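Local coordinates for separin (Saccharomyces cerevisiae, PDB 5U1T), which cleaves the cohesin subunit SCC1 as a caspase-like cysteine protease at the onset of anaphase, releasing sister chromatids, and is kept inactive by securin for most of the cell cycle, at residues W1371-F1376 with N1581-V1586. Numbering follows the deposited sequence.
Sequences WECLSF and NGAAPV
C1373 and A1583 make the apolar half of this small contact, with no hydrogen bond across it. The thiol of C1373 meets the corner of the opposite turn: SG of C1373 lies 3.7 Å from CA of A1583 and 3.8 Å from its CB, touching both atoms almost equally. With SG anti to its own carbonyl carbon (chi1 -68°), the thiol is directed at the turn. Both backbones bend here: 1371-1373 form a 3-10 turn closed by L1374 N to W1371 O, 2.9 Å, and N1581 to A1584 a type I beta turn closed by A1584 N to N1581 O, 3.1 Å. The turn leads into strand 1585-1589, the antiparallel edge strand of the six-stranded mixed sheet of the caspase-like protease domain; V1586 is hydrogen-bonded through its backbone to G1527 on the neighbouring strand. The loop leading to strand 1382-1385 of a separate mixed sheet meets the turn and the start of this edge strand, away from the probable catalytic cysteine. The second touch is mixed in polarity: the carboxylate oxygen OE2 of E1372 rests 3.6 Å from the methyl CG2 of V1586, the glutamate chain bending at chi2 (89°). The same OE2 is salt-bridged to R1384 NE, and V1586 also touches R1384, so the buried carboxylate's charge is paired beside the valine. On the other segment, G1582 O accepts a hydrogen bond from NE of R1572, and the side chain of C1373 also touches R1572.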
loop_
_atom_site.group_PDB
_atom_site.type_symbol
_atom_site.label_atom_id
_atom_site.label_comp_id
_atom_site.label_asym_id
_atom_site.label_seq_id
_atom_site.Cartn_x
_atom_site.Cartn_y
_atom_site.Cartn_z
ATOM N N TRP A 1371 -15.044 23.942 41.908
ATOM C CA TRP A 1371 -14.612 23.616 43.260
ATOM C C TRP A 1371 -14.588 24.846 44.157
ATOM O O TRP A 1371 -15.016 24.800 45.314
ATOM C CB TRP A 1371 -13.227 22.962 43.247
ATOM C CG TRP A 1371 -13.194 21.668 42.520
ATOM C CD1 TRP A 1371 -12.595 21.423 41.320
ATOM C CD2 TRP A 1371 -13.803 20.437 42.923
ATOM N NE1 TRP A 1371 -12.787 20.127 40.961
ATOM C CE2 TRP A 1371 -13.525 19.494 41.921
ATOM C CE3 TRP A 1371 -14.545 20.034 44.042
ATOM C CZ2 TRP A 1371 -13.964 18.169 41.998
ATOM C CZ3 TRP A 1371 -14.985 18.710 44.114
ATOM C CH2 TRP A 1371 -14.694 17.803 43.099
ATOM N N GLU A 1372 -14.106 25.947 43.594
ATOM C CA GLU A 1372 -13.870 27.162 44.348
ATOM C C GLU A 1372 -15.155 27.728 44.943
ATOM O O GLU A 1372 -15.109 28.620 45.769
ATOM C CB GLU A 1372 -13.181 28.210 43.463
ATOM C CG GLU A 1372 -11.808 27.771 42.928
ATOM C CD GLU A 1372 -11.874 27.017 41.582
ATOM O OE1 GLU A 1372 -12.967 26.547 41.198
ATOM O OE2 GLU A 1372 -10.826 26.905 40.907
ATOM N N CYS A 1373 -16.306 27.192 44.563
ATOM C CA CYS A 1373 -17.545 27.718 45.104
ATOM C C CYS A 1373 -18.155 26.854 46.213
ATOM O O CYS A 1373 -19.175 27.220 46.802
ATOM C CB CYS A 1373 -18.521 27.944 43.962
ATOM S SG CYS A 1373 -17.907 29.332 42.895
ATOM N N LEU A 1374 -17.517 25.728 46.524
ATOM C CA LEU A 1374 -17.858 24.980 47.737
ATOM C C LEU A 1374 -17.680 25.886 48.972
ATOM O O LEU A 1374 -16.767 26.722 49.013
ATOM C CB LEU A 1374 -17.003 23.715 47.850
ATOM C CG LEU A 1374 -17.276 22.711 46.728
ATOM C CD1 LEU A 1374 -16.526 21.399 46.930
ATOM C CD2 LEU A 1374 -18.762 22.470 46.593
ATOM N N SER A 1375 -18.553 25.732 49.964
ATOM C CA SER A 1375 -18.591 26.682 51.084
ATOM C C SER A 1375 -17.261 26.778 51.852
ATOM O O SER A 1375 -16.918 27.848 52.364
ATOM C CB SER A 1375 -19.715 26.325 52.052
ATOM O OG SER A 1375 -19.460 25.079 52.672
ATOM N N PHE A 1376 -16.510 25.679 51.900
ATOM C CA PHE A 1376 -15.205 25.699 52.540
ATOM C C PHE A 1376 -14.074 26.145 51.610
ATOM O O PHE A 1376 -12.925 26.180 52.016
ATOM C CB PHE A 1376 -14.885 24.325 53.137
ATOM C CG PHE A 1376 -14.878 23.182 52.140
ATOM C CD1 PHE A 1376 -13.716 22.836 51.465
ATOM C CD2 PHE A 1376 -16.021 22.418 51.924
ATOM C CE1 PHE A 1376 -13.702 21.758 50.549
ATOM C CE2 PHE A 1376 -16.018 21.346 51.013
ATOM C CZ PHE A 1376 -14.859 21.015 50.333
ATOM N N ASN A 1581 -23.879 32.064 36.594
ATOM C CA ASN A 1581 -22.921 33.090 36.197
ATOM C C ASN A 1581 -21.753 33.245 37.176
ATOM O O ASN A 1581 -20.587 33.199 36.759
ATOM C CB ASN A 1581 -23.640 34.425 36.014
ATOM C CG ASN A 1581 -24.318 34.534 34.658
ATOM O OD1 ASN A 1581 -23.727 34.207 33.634
ATOM N ND2 ASN A 1581 -25.566 34.986 34.652
ATOM N N GLY A 1582 -22.066 33.404 38.468
ATOM C CA GLY A 1582 -21.065 33.616 39.510
ATOM C C GLY A 1582 -20.054 32.493 39.772
ATOM O O GLY A 1582 -18.951 32.754 40.262
ATOM N N ALA A 1583 -20.419 31.249 39.455
ATOM C CA ALA A 1583 -19.523 30.112 39.664
ATOM C C ALA A 1583 -18.675 29.839 38.432
ATOM O O ALA A 1583 -17.799 28.973 38.444
ATOM C CB ALA A 1583 -20.316 28.862 40.038
ATOM N N ALA A 1584 -18.952 30.587 37.368
ATOM C CA ALA A 1584 -18.309 30.371 36.083
ATOM C C ALA A 1584 -16.838 30.816 36.036
ATOM O O ALA A 1584 -16.008 30.111 35.461
ATOM C CB ALA A 1584 -19.105 31.067 34.999
ATOM N N PRO A 1585 -16.506 31.985 36.626
ATOM C CA PRO A 1585 -15.090 32.373 36.510
ATOM C C PRO A 1585 -14.127 31.508 37.310
ATOM O O PRO A 1585 -14.494 31.052 38.380
ATOM C CB PRO A 1585 -15.072 33.819 37.022
ATOM C CG PRO A 1585 -16.386 34.059 37.615
ATOM C CD PRO A 1585 -17.351 33.128 37.012
ATOM N N VAL A 1586 -12.922 31.298 36.766
ATOM C CA VAL A 1586 -11.867 30.468 37.358
ATOM C C VAL A 1586 -10.487 31.009 36.946
ATOM O O VAL A 1586 -10.372 31.642 35.909
ATOM C CB VAL A 1586 -12.026 28.977 36.930
ATOM C CG1 VAL A 1586 -12.049 28.836 35.397
ATOM C CG2 VAL A 1586 -10.958 28.101 37.564
#